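Local coordinates for protein URE2 (Lodderomyces elongisporus NRRL YB-4239, PDB 4EXJ) that is of unknown function but belongs to the glutathione S-transferase superfamily and may, like its relatives, bind glutathione or act in transcription regulation, at residues G14-V19 with F168-H173. Residues are numbered along the deposited sequence; the frame is centred on the assembly and turned at random. Where two conformers were deposited one is given.
Sequences GRKPLV and FLVGEH
Val170 projects from helix 163-179 against Arg15, Lys16 and Val19 of helix 15-23, and its CA lies 6.1 Å from that of Lys16. It is the residue of 168-173 most buried by segment 14-19. With CG1 anti to the backbone N (chi1 171°), Val170 brings CG1 to CB of Arg15 at 3.6 Å, while its CG2 is loosely apposed to CG2 of Val19 at 4.3 Å; both methyls also touch Lys16. CG of Lys16 passes across the root of the fork, 3.8 Å from CB of Val170. Beyond this methylene contact the lysine chain bends at chi3, and its NZ hydrogen-bonds to Asn13, Asn69 and Gln106. One turn on, His173 meets the guanidinium of Arg15, the planes standing 74° apart with NH1 of Arg15 at the edge of the imidazole. The 3.9 Å from NH1 of Arg15 to ND1 of His173 is too long for a direct bond, and a water joins them. It accepts from NH1 of Arg15 (2.9 Å), donates to the backbone O of Val170 (3.0 Å) and hydrogen-bonds ND1 of His173. NH1 also forms a salt bridge with Glu177, one turn further along helix 163-179, and NH2 bonds to O of His215. The helix segments, 9.6 Å apart at their axes and inclined at 129°, join the thioredoxin-like N-terminal domain to the helical C-terminal domain, as in other glutathione S-transferases. With no direct hydrogen bond between the segments, the chemistry implies apolar packing around Val170 beside a water-bridged polar cluster of Arg15, His173 and the Val170 carbonyl, the arginine charge probably offset chiefly by Glu177.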
loop_
_atom_site.group_PDB
_atom_site.type_symbol
_atom_site.label_atom_id
_atom_site.label_comp_id
_atom_site.label_asym_id
_atom_site.label_seq_id
_atom_site.Cartn_x
_atom_site.Cartn_y
_atom_site.Cartn_z
ATOM N N GLY B 14 3.023 13.664 -1.477
ATOM C CA GLY B 14 3.816 14.458 -2.394
ATOM C C GLY B 14 5.257 14.665 -1.962
ATOM O O GLY B 14 6.162 14.744 -2.788
ATOM N N ARG B 15 5.467 14.781 -0.650
ATOM C CA ARG B 15 6.752 15.214 -0.129
ATOM C C ARG B 15 7.780 14.095 -0.084
ATOM O O ARG B 15 8.954 14.362 -0.009
ATOM C CB ARG B 15 6.571 15.859 1.257
ATOM C CG ARG B 15 6.036 17.286 1.177
ATOM C CD ARG B 15 5.298 17.613 2.491
ATOM N NE ARG B 15 4.998 19.035 2.635
ATOM C CZ ARG B 15 4.300 19.503 3.665
ATOM N NH1 ARG B 15 3.837 18.649 4.571
ATOM N NH2 ARG B 15 4.060 20.813 3.781
ATOM N N LYS B 16 7.333 12.846 -0.152
ATOM C CA LYS B 16 8.271 11.743 0.019
ATOM C C LYS B 16 9.378 11.695 -1.044
ATOM O O LYS B 16 10.565 11.731 -0.712
ATOM C CB LYS B 16 7.521 10.431 0.073
ATOM C CG LYS B 16 6.734 10.237 1.353
ATOM C CD LYS B 16 6.156 8.839 1.398
ATOM C CE LYS B 16 4.776 8.843 1.909
ATOM N NZ LYS B 16 3.919 7.700 1.453
ATOM N N PRO B 17 9.004 11.593 -2.330
ATOM C CA PRO B 17 10.053 11.536 -3.355
ATOM C C PRO B 17 10.775 12.872 -3.510
ATOM O O PRO B 17 11.931 12.916 -3.916
ATOM C CB PRO B 17 9.284 11.129 -4.641
ATOM C CG PRO B 17 7.857 11.493 -4.377
ATOM C CD PRO B 17 7.644 11.439 -2.880
ATOM N N LEU B 18 10.132 13.947 -3.106
ATOM C CA LEU B 18 10.756 15.228 -3.099
ATOM C C LEU B 18 11.924 15.284 -2.135
ATOM O O LEU B 18 12.999 15.666 -2.486
ATOM C CB LEU B 18 9.718 16.243 -2.668
ATOM C CG LEU B 18 10.100 17.701 -2.549
ATOM C CD1 LEU B 18 10.450 18.204 -3.889
ATOM C CD2 LEU B 18 8.910 18.480 -2.017
ATOM N N VAL B 19 11.700 14.825 -0.925
ATOM C CA VAL B 19 12.794 14.717 0.037
ATOM C C VAL B 19 13.940 13.833 -0.490
ATOM O O VAL B 19 15.105 14.227 -0.428
ATOM C CB VAL B 19 12.304 14.175 1.400
ATOM C CG1 VAL B 19 13.473 13.785 2.312
ATOM C CG2 VAL B 19 11.384 15.212 2.079
ATOM N N PHE B 168 7.920 7.105 6.477
ATOM C CA PHE B 168 7.286 7.317 7.750
ATOM C C PHE B 168 7.409 8.770 8.292
ATOM O O PHE B 168 6.474 9.299 8.825
ATOM C CB PHE B 168 7.815 6.316 8.790
ATOM C CG PHE B 168 7.182 4.949 8.745
ATOM C CD1 PHE B 168 5.904 4.737 9.191
ATOM C CD2 PHE B 168 7.881 3.866 8.284
ATOM C CE1 PHE B 168 5.369 3.478 9.182
ATOM C CE2 PHE B 168 7.325 2.616 8.281
ATOM C CZ PHE B 168 6.062 2.435 8.709
ATOM N N LEU B 169 8.577 9.380 8.165
ATOM C CA LEU B 169 8.755 10.733 8.664
ATOM C C LEU B 169 7.883 11.774 7.959
ATOM O O LEU B 169 7.369 12.666 8.570
ATOM C CB LEU B 169 10.224 11.153 8.668
ATOM C CG LEU B 169 10.829 11.735 7.428
ATOM C CD1 LEU B 169 10.444 13.150 7.246
ATOM C CD2 LEU B 169 12.303 11.609 7.516
ATOM N N VAL B 170 7.754 11.640 6.659
ATOM C CA VAL B 170 6.909 12.554 5.939
ATOM C C VAL B 170 5.428 12.435 6.353
ATOM O O VAL B 170 4.776 13.420 6.548
ATOM C CB VAL B 170 7.076 12.396 4.424
ATOM C CG1 VAL B 170 6.053 13.187 3.675
ATOM C CG2 VAL B 170 8.443 12.810 4.018
ATOM N N GLY B 171 4.918 11.216 6.487
ATOM C CA GLY B 171 3.544 11.046 6.998
ATOM C C GLY B 171 3.373 11.616 8.407
ATOM O O GLY B 171 2.362 12.270 8.732
ATOM N N GLU B 172 4.353 11.378 9.272
ATOM C CA GLU B 172 4.230 11.821 10.659
ATOM C C GLU B 172 4.356 13.348 10.764
ATOM O O GLU B 172 3.626 14.004 11.547
ATOM C CB GLU B 172 5.298 11.127 11.509
ATOM C CG GLU B 172 5.390 11.585 12.961
ATOM C CD GLU B 172 4.090 11.532 13.707
ATOM O OE1 GLU B 172 3.121 10.874 13.243
ATOM O OE2 GLU B 172 4.053 12.132 14.804
ATOM N N HIS B 173 5.262 13.914 9.973
ATOM C CA HIS B 173 5.419 15.371 9.909
ATOM C C HIS B 173 4.101 15.992 9.409
ATOM O O HIS B 173 3.634 16.999 9.926
ATOM C CB HIS B 173 6.591 15.756 9.011
ATOM C CG HIS B 173 6.663 17.221 8.716
ATOM N ND1 HIS B 173 5.946 17.805 7.696
ATOM C CD2 HIS B 173 7.381 18.210 9.293
ATOM C CE1 HIS B 173 6.198 19.104 7.674
ATOM N NE2 HIS B 173 7.071 19.374 8.629
HETATM O O HOH W 1 4.973 16.157 5.465
#